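Local atomic coordinates of probable aminotransferase (Pseudomonas aeruginosa, PDB entry 5YKR), a protein that belongs to the class-III aminotransferase family of pyridoxal-phosphate-dependent enzymes, carries a covalently bound pyridoxal-phosphate cofactor, and assembles as two copies of one chain. Residues 340-344 and 345-349; 117-120 and 121-125; 97-100 and 101-104; 352-355 and 356-360. All coordinates share one frame; numbering follows the deposited sequence.

Interaction 1: 340-344 and 345-349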
ATOM      1  N   ARG A 340     -12.266  12.149  -6.178  1.00  9.24           N
ATOM      2  CA  ARG A 340     -13.143  13.020  -6.929  1.00  9.26           C
ATOM      3  C   ARG A 340     -13.416  14.280  -6.120  1.00 10.09           C
ATOM      4  O   ARG A 340     -13.298  15.401  -6.636  1.00 10.11           O
ATOM      5  CB  ARG A 340     -14.419  12.316  -7.324  1.00  9.91           C
ATOM      6  CG  ARG A 340     -15.433  13.219  -7.998  1.00 11.03           C
ATOM      7  CD  ARG A 340     -16.552  12.424  -8.551  1.00 11.63           C
ATOM      8  NE  ARG A 340     -17.474  13.256  -9.319  1.00 13.28           N
ATOM      9  CZ  ARG A 340     -18.455  12.770 -10.066  1.00 13.02           C
ATOM     10  NH1 ARG A 340     -18.698  11.446 -10.097  1.00 12.99           N
ATOM     11  NH2 ARG A 340     -19.144  13.614 -10.804  1.00 17.69           N
ATOM     12  N   ALA A 341     -13.771  14.106  -4.834  1.00  9.39           N
ATOM     13  CA  ALA A 341     -13.999  15.270  -4.008  1.00  9.24           C
ATOM     14  C   ALA A 341     -12.772  16.140  -3.887  1.00  9.01           C
ATOM     15  O   ALA A 341     -12.847  17.373  -3.898  1.00  9.42           O
ATOM     16  CB  ALA A 341     -14.479  14.839  -2.637  1.00  9.88           C
ATOM     17  N   THR A 342     -11.599  15.519  -3.738  1.00  9.04           N
ATOM     18  CA  THR A 342     -10.390  16.282  -3.616  1.00  9.45           C
ATOM     19  C   THR A 342     -10.094  17.121  -4.837  1.00  9.24           C
ATOM     20  O   THR A 342      -9.782  18.336  -4.725  1.00  9.44           O
ATOM     21  CB  THR A 342      -9.212  15.315  -3.296  1.00  9.52           C
ATOM     22  OG1 THR A 342      -9.461  14.674  -2.044  1.00  9.23           O
ATOM     23  CG2 THR A 342      -7.890  16.070  -3.249  1.00 10.69           C
ATOM     24  N   PHE A 343     -10.132  16.502  -6.019  1.00  9.56           N
ATOM     25  CA  PHE A 343      -9.827  17.233  -7.218  1.00  9.61           C
ATOM     26  C   PHE A 343     -10.897  18.268  -7.589  1.00 10.13           C
ATOM     27  O   PHE A 343     -10.577  19.359  -8.076  1.00 12.84           O
ATOM     28  CB  PHE A 343      -9.578  16.298  -8.385  1.00 10.12           C
ATOM     29  CG  PHE A 343      -8.371  15.395  -8.205  1.00 10.93           C
ATOM     30  CD1 PHE A 343      -7.131  15.928  -7.878  1.00 12.14           C
ATOM     31  CD2 PHE A 343      -8.455  14.038  -8.421  1.00 11.18           C
ATOM     32  CE1 PHE A 343      -6.003  15.116  -7.721  1.00 12.68           C
ATOM     33  CE2 PHE A 343      -7.333  13.212  -8.307  1.00 12.85           C
ATOM     34  CZ  PHE A 343      -6.132  13.755  -7.925  1.00 12.22           C
ATOM     35  N   ALA A 344     -12.152  17.941  -7.327  1.00  9.89           N
ATOM     36  CA  ALA A 344     -13.257  18.871  -7.742  1.00 10.75           C
ATOM     37  C   ALA A 344     -13.402  20.046  -6.783  1.00 10.73           C
ATOM     38  O   ALA A 344     -13.700  21.158  -7.207  1.00 13.24           O
ATOM     39  CB  ALA A 344     -14.554  18.117  -7.830  1.00 11.15           C
ATOM     40  N   GLU A 345     -13.226  19.785  -5.487  1.00 10.38           N
ATOM     41  CA  GLU A 345     -13.607  20.742  -4.456  1.00 10.99           C
ATOM     42  C   GLU A 345     -12.485  21.312  -3.627  1.00 11.56           C
ATOM     43  O   GLU A 345     -12.672  22.384  -3.034  1.00 15.06           O
ATOM     44  CB  GLU A 345     -14.660  20.134  -3.519  1.00 11.12           C
ATOM     45  CG  GLU A 345     -15.851  19.529  -4.221  1.00 12.41           C
ATOM     46  CD  GLU A 345     -16.714  20.521  -4.967  1.00 13.85           C
ATOM     47  OE1 GLU A 345     -16.728  21.725  -4.598  1.00 15.22           O
ATOM     48  OE2 GLU A 345     -17.360  20.085  -5.918  1.00 16.57           O
ATOM     49  N   VAL A 346     -11.322  20.654  -3.589  1.00  9.87           N
ATOM     50  CA  VAL A 346     -10.275  21.036  -2.644  1.00 11.24           C
ATOM     51  C   VAL A 346      -9.035  21.632  -3.318  1.00 11.16           C
ATOM     52  O   VAL A 346      -8.557  22.663  -2.923  1.00 12.11           O
ATOM     53  CB  VAL A 346      -9.897  19.831  -1.751  1.00 12.76           C
ATOM     54  CG1 VAL A 346      -8.777  20.169  -0.795  1.00 14.27           C
ATOM     55  CG2 VAL A 346     -11.114  19.358  -0.974  1.00 13.15           C
ATOM     56  N   MET A 347      -8.484  20.941  -4.313  1.00 11.05           N
ATOM     57  CA  MET A 347      -7.221  21.313  -4.971  1.00 11.52           C
ATOM     58  C   MET A 347      -7.476  22.321  -6.072  1.00 12.33           C
ATOM     59  O   MET A 347      -7.251  22.051  -7.256  1.00 14.50           O
ATOM     60  CB  MET A 347      -6.562  20.044  -5.522  1.00 12.33           C
ATOM     61  CG  MET A 347      -6.078  19.141  -4.452  1.00 12.79           C
ATOM     62  SD  MET A 347      -5.272  17.656  -5.017  1.00 12.82           S
ATOM     63  CE  MET A 347      -3.918  18.291  -5.960  1.00 15.40           C
ATOM     64  N   THR A 348      -7.974  23.482  -5.662  1.00 13.09           N
ATOM     65  CA  THR A 348      -8.376  24.535  -6.570  1.00 13.35           C
ATOM     66  C   THR A 348      -7.357  25.673  -6.608  1.00 12.54           C
ATOM     67  O   THR A 348      -6.509  25.813  -5.747  1.00 13.20           O
ATOM     68  CB  THR A 348      -9.729  25.131  -6.148  1.00 14.61           C
ATOM     69  OG1 THR A 348      -9.556  25.770  -4.868  1.00 15.15           O
ATOM     70  CG2 THR A 348     -10.767  24.044  -6.090  1.00 17.28           C
ATOM     71  N   GLU A 349      -7.497  26.519  -7.627  1.00 15.89           N
ATOM     72  CA  GLU A 349      -6.628  27.702  -7.745  1.00 16.45           C
ATOM     73  C   GLU A 349      -6.806  28.584  -6.505  1.00 15.53           C
ATOM     74  O   GLU A 349      -5.833  29.121  -5.991  1.00 16.42           O
ATOM     75  CB  GLU A 349      -6.982  28.523  -9.012  1.00 20.85           C
ATOM     76  CG  GLU A 349      -6.188  29.815  -9.194  1.00 29.65           C
ATOM     77  CD  GLU A 349      -6.502  30.493 -10.538  1.00 39.75           C
ATOM     78  OE1 GLU A 349      -5.896  30.027 -11.526  1.00 48.85           O
ATOM     79  OE2 GLU A 349      -7.346  31.448 -10.644  1.00 47.93           O
TER
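Thr342 O takes two backbone N-H groups from beyond it, and they reach it from different directions. Met347 N donates to Thr342 O at 2.9 Å, almost in line with the carbonyl (C=O...N 168°). Val346 N, 3.0 Å from the same Thr342 O, stands above the carbonyl plane with a C=O...N angle of 131°. The bond from Met347 spans five residues, which marks a wider pi-type turn, while Glu345 N keeps the ordinary helical spacing with Ala341 O at 2.9 Å. Met347 then forms the centre of an inverse gamma turn, and its side chain folds back over the preceding turn. Its CG lies anti to the carbonyl carbon (chi1 -68°), and the chain runs straight on through CG to bring SD within 3.5 Å of Thr342 CG2. The same SD lies 3.8 Å from Phe343 CE1. Because SD is 4.8 Å from the ring centroid and well off the normal, this Met-aromatic contact is oblique. Thr342 turns its hydroxyl the other way, to Ala338 O one turn back. Thr348 is the N-cap of the following helix, OG1 accepting from Ala351 N. The turn thus joins helices 333-346 and 349-372; Phe343 packs on helix 115-128, whereas Ala341, Thr342 and Val346 rest on helix 94-104.

Interaction 2: 117-120 and 121-125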
ATOM      1  N   SER A 117     -14.953   6.698 -11.260  1.00  7.56           N
ATOM      2  CA  SER A 117     -13.777   6.433 -12.097  1.00  7.62           C
ATOM      3  C   SER A 117     -13.806   7.169 -13.424  1.00  8.03           C
ATOM      4  O   SER A 117     -12.746   7.586 -13.943  1.00  8.52           O
ATOM      5  CB  SER A 117     -13.588   4.935 -12.345  1.00  9.32           C
ATOM      6  OG  SER A 117     -14.601   4.362 -13.149  1.00  9.08           O
ATOM      7  N   LEU A 118     -15.004   7.337 -13.975  1.00  8.03           N
ATOM      8  CA  LEU A 118     -15.142   8.063 -15.243  1.00  8.48           C
ATOM      9  C   LEU A 118     -14.678   9.521 -15.034  1.00  7.68           C
ATOM     10  O   LEU A 118     -13.874  10.025 -15.834  1.00  9.42           O
ATOM     11  CB  LEU A 118     -16.597   8.032 -15.724  1.00  9.58           C
ATOM     12  CG  LEU A 118     -17.094   6.721 -16.255  1.00 10.75           C
ATOM     13  CD1 LEU A 118     -18.620   6.737 -16.236  1.00 11.51           C
ATOM     14  CD2 LEU A 118     -16.589   6.511 -17.649  1.00 11.48           C
ATOM     15  N   TRP A 119     -15.178  10.163 -13.973  1.00  8.19           N
ATOM     16  CA  TRP A 119     -14.879  11.543 -13.737  1.00  8.44           C
ATOM     17  C   TRP A 119     -13.398  11.752 -13.427  1.00  8.21           C
ATOM     18  O   TRP A 119     -12.726  12.639 -13.960  1.00  8.57           O
ATOM     19  CB  TRP A 119     -15.792  12.069 -12.632  1.00  8.64           C
ATOM     20  CG  TRP A 119     -15.680  13.557 -12.457  1.00 10.20           C
ATOM     21  CD1 TRP A 119     -16.537  14.471 -12.993  1.00 12.43           C
ATOM     22  CD2 TRP A 119     -14.669  14.301 -11.765  1.00  9.50           C
ATOM     23  NE1 TRP A 119     -16.111  15.729 -12.669  1.00 13.37           N
ATOM     24  CE2 TRP A 119     -14.994  15.641 -11.872  1.00 11.15           C
ATOM     25  CE3 TRP A 119     -13.560  13.948 -11.017  1.00  9.56           C
ATOM     26  CZ2 TRP A 119     -14.187  16.661 -11.331  1.00 12.21           C
ATOM     27  CZ3 TRP A 119     -12.795  14.953 -10.440  1.00 10.22           C
ATOM     28  CH2 TRP A 119     -13.099  16.280 -10.601  1.00 11.56           C
ATOM     29  N   VAL A 120     -12.871  10.902 -12.540  1.00  7.55           N
ATOM     30  CA  VAL A 120     -11.480  11.041 -12.115  1.00  7.95           C
ATOM     31  C   VAL A 120     -10.498  10.783 -13.202  1.00  7.86           C
ATOM     32  O   VAL A 120      -9.512  11.493 -13.324  1.00  7.94           O
ATOM     33  CB  VAL A 120     -11.186  10.144 -10.900  1.00  7.75           C
ATOM     34  CG1 VAL A 120      -9.712  10.122 -10.547  1.00  8.21           C
ATOM     35  CG2 VAL A 120     -11.972  10.663  -9.677  1.00  9.14           C
ATOM     36  N   GLY A 121     -10.745   9.782 -14.066  1.00  8.17           N
ATOM     37  CA  GLY A 121      -9.808   9.561 -15.154  1.00  8.78           C
ATOM     38  C   GLY A 121      -9.670  10.785 -16.053  1.00  8.51           C
ATOM     39  O   GLY A 121      -8.559  11.180 -16.432  1.00  9.62           O
ATOM     40  N   ALA A 122     -10.792  11.363 -16.415  1.00  9.42           N
ATOM     41  CA  ALA A 122     -10.788  12.558 -17.261  1.00 10.04           C
ATOM     42  C   ALA A 122     -10.146  13.757 -16.566  1.00  9.41           C
ATOM     43  O   ALA A 122      -9.368  14.511 -17.178  1.00 10.46           O
ATOM     44  CB  ALA A 122     -12.208  12.892 -17.716  1.00 11.41           C
ATOM     45  N   GLU A 123     -10.403  13.868 -15.247  1.00  8.70           N
ATOM     46  CA  GLU A 123      -9.805  14.935 -14.467  1.00  8.56           C
ATOM     47  C   GLU A 123      -8.284  14.841 -14.410  1.00  8.93           C
ATOM     48  O   GLU A 123      -7.594  15.865 -14.520  1.00  9.20           O
ATOM     49  CB  GLU A 123     -10.407  14.963 -13.071  1.00  9.11           C
ATOM     50  CG  GLU A 123      -9.668  15.848 -12.055  1.00  9.00           C
ATOM     51  CD  GLU A 123      -9.749  17.331 -12.329  1.00 10.05           C
ATOM     52  OE1 GLU A 123     -10.577  17.808 -13.162  1.00 12.93           O
ATOM     53  OE2 GLU A 123      -9.028  18.082 -11.624  1.00 11.22           O
ATOM     54  N   LEU A 124      -7.783  13.623 -14.172  1.00  8.82           N
ATOM     55  CA  LEU A 124      -6.342  13.448 -14.087  1.00  8.89           C
ATOM     56  C   LEU A 124      -5.666  13.848 -15.404  1.00  8.78           C
ATOM     57  O   LEU A 124      -4.616  14.511 -15.409  1.00  9.23           O
ATOM     58  CB  LEU A 124      -5.980  12.021 -13.732  1.00  8.53           C
ATOM     59  CG  LEU A 124      -6.319  11.573 -12.296  1.00  9.15           C
ATOM     60  CD1 LEU A 124      -6.293  10.064 -12.180  1.00  9.50           C
ATOM     61  CD2 LEU A 124      -5.374  12.220 -11.322  1.00 10.28           C
ATOM     62  N   ALA A 125      -6.257  13.435 -16.514  1.00  9.24           N
ATOM     63  CA  ALA A 125      -5.697  13.786 -17.823  1.00  9.50           C
ATOM     64  C   ALA A 125      -5.715  15.292 -18.064  1.00 10.51           C
ATOM     65  O   ALA A 125      -4.741  15.841 -18.595  1.00 13.04           O
ATOM     66  CB  ALA A 125      -6.420  13.029 -18.910  1.00 11.76           C
TER
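Trp119 and Glu123, one helical turn apart, run alongside each other in the same direction, with the indole and carboxylate planes only 13° apart. Both side chains leave the backbone with CG anti to N, which sends them along the same flank. Glu123 CB sits over one face of the six-membered ring, 4.0 Å from its centroid and 28° off the normal, a CH-pi contact. Glu123 CG runs outward past the CZ3–CH2 rim, 3.6 Å from Trp119 CZ3. A bend at chi2 (68°) then carries the carboxylate onward, where OE2 forms salt bridges with Arg126 and Arg127. Val120 and Leu124 make a second, parallel-pointing pair: Val120 CG1 meets Leu124 CD1 at 3.8 Å. Backbone bonds fix both spacings, Glu123 N to Trp119 O at 2.9 Å and Leu124 N to Val120 O at 2.9 Å; that from Ala122 N to Leu118 O is weak, at 3.4 Å. Elsewhere on the helix, Ser117 O accepts from Trp41 NE1 of the second subunit. These are i to i+4 pairings of an alpha-helix packed between helix 333-346, which Val120 and Leu124 meet, and the second subunit, where other residues help to build the dimer interface.

Interaction 3: 97-100 and 101-104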
ATOM      1  N   ALA A  97     -14.609  14.268   3.442  1.00 11.06           N
ATOM      2  CA  ALA A  97     -15.225  13.447   4.487  1.00 11.09           C
ATOM      3  C   ALA A  97     -16.636  13.014   4.131  1.00 10.67           C
ATOM      4  O   ALA A  97     -17.002  11.848   4.344  1.00 11.35           O
ATOM      5  CB  ALA A  97     -15.216  14.155   5.819  1.00 13.23           C
ATOM      6  N   ASP A  98     -17.418  13.930   3.537  1.00 11.27           N
ATOM      7  CA  ASP A  98     -18.766  13.603   3.106  1.00 11.80           C
ATOM      8  C   ASP A  98     -18.772  12.542   2.009  1.00 10.84           C
ATOM      9  O   ASP A  98     -19.603  11.619   2.021  1.00 11.58           O
ATOM     10  CB  ASP A  98     -19.544  14.837   2.626  1.00 12.33           C
ATOM     11  CG  ASP A  98     -20.016  15.748   3.784  1.00 15.84           C
ATOM     12  OD1 ASP A  98     -19.905  15.399   5.007  1.00 18.26           O
ATOM     13  OD2 ASP A  98     -20.484  16.844   3.422  1.00 19.84           O
ATOM     14  N   ALA A  99     -17.836  12.678   1.049  1.00  9.63           N
ATOM     15  CA  ALA A  99     -17.743  11.715  -0.044  1.00  9.80           C
ATOM     16  C   ALA A  99     -17.359  10.323   0.498  1.00 10.02           C
ATOM     17  O   ALA A  99     -17.891   9.290   0.037  1.00 10.91           O
ATOM     18  CB  ALA A  99     -16.745  12.156  -1.073  1.00 10.38           C
ATOM     19  N   ILE A 100     -16.426  10.270   1.447  1.00 10.09           N
ATOM     20  CA  ILE A 100     -15.982   9.037   2.082  1.00 10.27           C
ATOM     21  C   ILE A 100     -17.162   8.398   2.822  1.00  9.70           C
ATOM     22  O   ILE A 100     -17.432   7.205   2.677  1.00 10.82           O
ATOM     23  CB  ILE A 100     -14.770   9.274   2.986  1.00 10.29           C
ATOM     24  CG1 ILE A 100     -13.536   9.539   2.135  1.00 10.74           C
ATOM     25  CG2 ILE A 100     -14.534   8.089   3.929  1.00 11.77           C
ATOM     26  CD1 ILE A 100     -12.352  10.046   2.928  1.00 11.55           C
ATOM     27  N   ALA A 101     -17.874   9.166   3.618  1.00 10.13           N
ATOM     28  CA  ALA A 101     -19.005   8.630   4.374  1.00 10.48           C
ATOM     29  C   ALA A 101     -20.068   8.058   3.424  1.00 11.11           C
ATOM     30  O   ALA A 101     -20.580   6.936   3.627  1.00 12.88           O
ATOM     31  CB  ALA A 101     -19.603   9.723   5.251  1.00 11.56           C
ATOM     32  N   ARG A 102     -20.412   8.830   2.404  1.00 11.07           N
ATOM     33  CA  ARG A 102     -21.460   8.417   1.451  1.00 12.84           C
ATOM     34  C   ARG A 102     -21.067   7.128   0.730  1.00 11.55           C
ATOM     35  O   ARG A 102     -21.881   6.177   0.592  1.00 13.05           O
ATOM     36  CB  ARG A 102     -21.731   9.510   0.426  1.00 16.13           C
ATOM     37  CG  ARG A 102     -22.676   9.166  -0.709  1.00 22.54           C
ATOM     38  CD  ARG A 102     -23.009  10.390  -1.544  1.00 31.29           C
ATOM     39  NE  ARG A 102     -21.858  11.110  -2.029  1.00 40.57           N
ATOM     40  CZ  ARG A 102     -21.454  12.349  -1.655  1.00 42.02           C
ATOM     41  NH1 ARG A 102     -22.042  13.148  -0.705  1.00 37.97           N
ATOM     42  NH2 ARG A 102     -20.402  12.802  -2.263  1.00 33.18           N
ATOM     43  N   GLN A 103     -19.822   7.071   0.255  1.00 11.30           N
ATOM     44  CA  GLN A 103     -19.422   5.896  -0.499  1.00 10.74           C
ATOM     45  C   GLN A 103     -19.279   4.686   0.404  1.00 10.06           C
ATOM     46  O   GLN A 103     -19.596   3.568  -0.007  1.00 11.04           O
ATOM     47  CB  GLN A 103     -18.182   6.147  -1.331  1.00 10.62           C
ATOM     48  CG  GLN A 103     -17.847   5.023  -2.310  1.00 10.33           C
ATOM     49  CD  GLN A 103     -18.965   4.810  -3.337  1.00  9.75           C
ATOM     50  OE1 GLN A 103     -19.536   5.762  -3.852  1.00 12.90           O
ATOM     51  NE2 GLN A 103     -19.296   3.565  -3.598  1.00 11.07           N
ATOM     52  N   ALA A 104     -18.788   4.832   1.613  1.00 11.12           N
ATOM     53  CA  ALA A 104     -18.654   3.690   2.504  1.00 11.98           C
ATOM     54  C   ALA A 104     -20.010   2.993   2.683  1.00 11.80           C
ATOM     55  O   ALA A 104     -20.128   1.765   2.737  1.00 13.72           O
ATOM     56  CB  ALA A 104     -18.065   4.109   3.850  1.00 13.02           C
TER
HETATM   57  O   HOH W   1     -19.437   9.784  -2.337  1.00 19.04           O
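Ala99 O accepts from two donors: Gln103 N at 2.9 Å and a bridging water whose oxygen is 2.9 Å from Ala99 O. That water in turn accepts a weak bond from Arg102 NE at 2.8 Å, linking the arginine to a carbonyl of the preceding turn. Arg102 N itself bonds to Asp98 O at 2.9 Å, and the remaining i to i+4 bonds, from Ala101 N to Ala97 O and from Ala104 N to Ile100 O, continue the same regular helix. The Arg102 chain starts out with CG anti to N, then bends at chi3 (53°), which folds the guanidinium back over the first segment. One face of this flat group lies against the backbone: Asp98 O is 4.0 Å above its plane, offset toward the rim. Arg102 NH2 approaches Ala99 CA to 3.6 Å and Ala99 CB to 3.9 Å, contacts of packing alone. The Asp98 carboxylate takes no bond from Arg102, whose NH1 is 5.8 Å from Asp98 OD2; Asp98 OD1 instead forms a salt bridge with Arg105 of the second subunit. Ile100 and Ala101 each pack on their own counterpart in that subunit, while Ala99 meets Ala341 of helix 333-346. Such self-pairing is what a helix beside a dimer twofold gives, consistent with Ile100 and Ala101 each meeting their own copies.

Interaction 4: 352-355 and 356-360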
ATOM      1  N   TYR A 352      -4.937  27.089  -3.481  1.00 13.68           N
ATOM      2  CA  TYR A 352      -3.502  27.282  -3.590  1.00 13.67           C
ATOM      3  C   TYR A 352      -3.109  28.756  -3.386  1.00 12.42           C
ATOM      4  O   TYR A 352      -2.082  29.045  -2.810  1.00 14.45           O
ATOM      5  CB  TYR A 352      -2.963  26.714  -4.876  1.00 13.67           C
ATOM      6  CG  TYR A 352      -2.660  25.225  -4.834  1.00 13.15           C
ATOM      7  CD1 TYR A 352      -3.616  24.274  -5.200  1.00 12.39           C
ATOM      8  CD2 TYR A 352      -1.397  24.774  -4.512  1.00 14.26           C
ATOM      9  CE1 TYR A 352      -3.313  22.914  -5.220  1.00 11.89           C
ATOM     10  CE2 TYR A 352      -1.106  23.422  -4.484  1.00 12.72           C
ATOM     11  CZ  TYR A 352      -2.042  22.502  -4.853  1.00 11.70           C
ATOM     12  OH  TYR A 352      -1.700  21.171  -4.904  1.00 12.08           O
ATOM     13  N   ARG A 353      -3.914  29.683  -3.872  1.00 13.51           N
ATOM     14  CA  ARG A 353      -3.614  31.086  -3.676  1.00 15.00           C
ATOM     15  C   ARG A 353      -3.467  31.403  -2.199  1.00 14.12           C
ATOM     16  O   ARG A 353      -2.518  32.089  -1.772  1.00 14.67           O
ATOM     17  CB  ARG A 353      -4.660  31.966  -4.332  1.00 18.16           C
ATOM     18  CG  ARG A 353      -4.310  33.448  -4.247  1.00 21.77           C
ATOM     19  CD  ARG A 353      -5.315  34.356  -5.007  1.00 27.15           C
ATOM     20  NE  ARG A 353      -5.814  33.787  -6.271  1.00 34.54           N
ATOM     21  CZ  ARG A 353      -7.015  33.194  -6.427  1.00 37.29           C
ATOM     22  NH1 ARG A 353      -7.935  33.192  -5.451  1.00 44.85           N
ATOM     23  NH2 ARG A 353      -7.319  32.660  -7.586  1.00 42.86           N
ATOM     24  N   HIS A 354      -4.435  30.949  -1.414  1.00 14.41           N
ATOM     25  CA  HIS A 354      -4.391  31.135   0.032  1.00 14.17           C
ATOM     26  C   HIS A 354      -3.162  30.456   0.634  1.00 13.12           C
ATOM     27  O   HIS A 354      -2.431  31.042   1.451  1.00 15.19           O
ATOM     28  CB  HIS A 354      -5.652  30.581   0.678  1.00 15.16           C
ATOM     29  CG  HIS A 354      -5.656  30.663   2.174  1.00 16.75           C
ATOM     30  ND1 HIS A 354      -6.072  31.799   2.836  1.00 19.54           N
ATOM     31  CD2 HIS A 354      -5.316  29.774   3.130  1.00 16.45           C
ATOM     32  CE1 HIS A 354      -5.955  31.602   4.133  1.00 19.42           C
ATOM     33  NE2 HIS A 354      -5.493  30.386   4.337  1.00 17.74           N
ATOM     34  N   MET A 355      -2.938  29.209   0.260  1.00 12.90           N
ATOM     35  CA  MET A 355      -1.781  28.468   0.801  1.00 12.46           C
ATOM     36  C   MET A 355      -0.459  29.179   0.481  1.00 12.47           C
ATOM     37  O   MET A 355       0.439  29.257   1.330  1.00 13.67           O
ATOM     38  CB  MET A 355      -1.800  27.047   0.227  1.00 13.03           C
ATOM     39  CG  MET A 355      -2.937  26.188   0.763  1.00 12.41           C
ATOM     40  SD  MET A 355      -3.382  24.759  -0.229  1.00 12.96           S
ATOM     41  CE  MET A 355      -1.925  23.743  -0.055  1.00 14.58           C
ATOM     42  N   PHE A 356      -0.352  29.714  -0.718  1.00 12.91           N
ATOM     43  CA  PHE A 356       0.902  30.418  -1.120  1.00 13.54           C
ATOM     44  C   PHE A 356       1.096  31.712  -0.312  1.00 15.11           C
ATOM     45  O   PHE A 356       2.201  32.035   0.108  1.00 14.70           O
ATOM     46  CB  PHE A 356       0.877  30.821  -2.587  1.00 14.04           C
ATOM     47  CG  PHE A 356       0.863  29.718  -3.579  1.00 14.99           C
ATOM     48  CD1 PHE A 356       1.259  28.433  -3.264  1.00 15.19           C
ATOM     49  CD2 PHE A 356       0.444  29.989  -4.871  1.00 19.01           C
ATOM     50  CE1 PHE A 356       1.275  27.436  -4.209  1.00 15.76           C
ATOM     51  CE2 PHE A 356       0.412  28.995  -5.842  1.00 21.47           C
ATOM     52  CZ  PHE A 356       0.854  27.706  -5.496  1.00 18.76           C
ATOM     53  N   GLN A 357       0.011  32.456  -0.106  1.00 15.38           N
ATOM     54  CA  GLN A 357       0.131  33.694   0.660  1.00 16.30           C
ATOM     55  C   GLN A 357       0.655  33.411   2.088  1.00 17.25           C
ATOM     56  O   GLN A 357       1.557  34.094   2.608  1.00 17.52           O
ATOM     57  CB  GLN A 357      -1.236  34.409   0.716  1.00 18.57           C
ATOM     58  CG  GLN A 357      -1.288  35.638   1.605  1.00 22.83           C
ATOM     59  CD  GLN A 357      -2.699  36.159   1.747  1.00 29.80           C
ATOM     60  OE1 GLN A 357      -3.334  36.041   2.813  1.00 41.33           O
ATOM     61  NE2 GLN A 357      -3.196  36.754   0.689  1.00 37.94           N
ATOM     62  N   LEU A 358       0.063  32.404   2.724  1.00 15.88           N
ATOM     63  CA  LEU A 358       0.433  32.083   4.105  1.00 16.57           C
ATOM     64  C   LEU A 358       1.846  31.484   4.164  1.00 15.78           C
ATOM     65  O   LEU A 358       2.610  31.788   5.086  1.00 15.30           O
ATOM     66  CB  LEU A 358      -0.619  31.197   4.790  1.00 17.46           C
ATOM     67  CG  LEU A 358      -1.914  31.837   5.305  1.00 20.45           C
ATOM     68  CD1 LEU A 358      -1.598  32.752   6.466  1.00 24.44           C
ATOM     69  CD2 LEU A 358      -2.580  32.683   4.253  1.00 22.96           C
ATOM     70  N   ALA A 359       2.185  30.644   3.175  1.00 14.58           N
ATOM     71  CA  ALA A 359       3.534  30.068   3.117  1.00 13.69           C
ATOM     72  C   ALA A 359       4.598  31.144   2.878  1.00 14.32           C
ATOM     73  O   ALA A 359       5.675  31.100   3.471  1.00 14.65           O
ATOM     74  CB  ALA A 359       3.588  28.954   2.098  1.00 14.22           C
ATOM     75  N   ALA A 360       4.295  32.117   2.024  1.00 14.35           N
ATOM     76  CA  ALA A 360       5.221  33.222   1.797  1.00 14.12           C
ATOM     77  C   ALA A 360       5.439  34.024   3.039  1.00 14.80           C
ATOM     78  O   ALA A 360       6.561  34.424   3.317  1.00 16.42           O
ATOM     79  CB  ALA A 360       4.712  34.101   0.687  1.00 14.96           C
TER
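Phe356 begins the second segment by donating its N-H to Tyr352 O, with Phe356 N to Tyr352 O 2.8 Å, and its ring lies over the same oxygen. With CG anti to its carbonyl carbon (chi1 -66°), the ring swings back along the helix, so that Tyr352 O stands 3.1 Å above one face, offset toward the rim. Farther out, Phe356 CE1 reaches the edge of the Tyr352 ring, 3.8 Å from Tyr352 CD2. The two ring planes are inclined at 58°, an oblique pairing. Gln357 follows with a bond from its N to Arg353 O at 3.1 Å. At Leu358, CD2 sits over one face of the His354 imidazole, 3.7 Å from its centroid and 19° off the normal, a clear CH-pi contact. Leu358 N bonds to His354 O at 3.1 Å, and Ala359 N closes the next turn on Met355 O. The polar ends of the aromatic residues are tied elsewhere: Tyr352 OH to Ile264 O, and His354 NE2 to Thr437 O. Since a carbonyl acceptor faces NE2, that nitrogen carries the proton; the bond would help to fix the imidazole's rotation and present its face to the leucine methyl, adding dispersion contacts to the backbone bonds.

Overall arrangement
Interaction 1 lies between the others and touches each of them. Toward interaction 2, Phe343 CB packs 3.7 Å from Glu123 CG, and Arg340 makes a cation-pi contact with Trp119, placing a positive group beside the indole that Glu123 also meets. Toward interaction 3, Ala341 CB lies 3.8 Å from Ala99 CB. Toward interaction 4, Met347 CE approaches Tyr352 OH to 3.8 Å across the junction of two consecutive helices. Interactions 2 and 3 stay about 9 Å apart at their nearest atoms, yet both reach the second subunit. Thr342 OG1 also has a weak bond to Ile288 O, close in sequence to the cofactor-bearing Lys286.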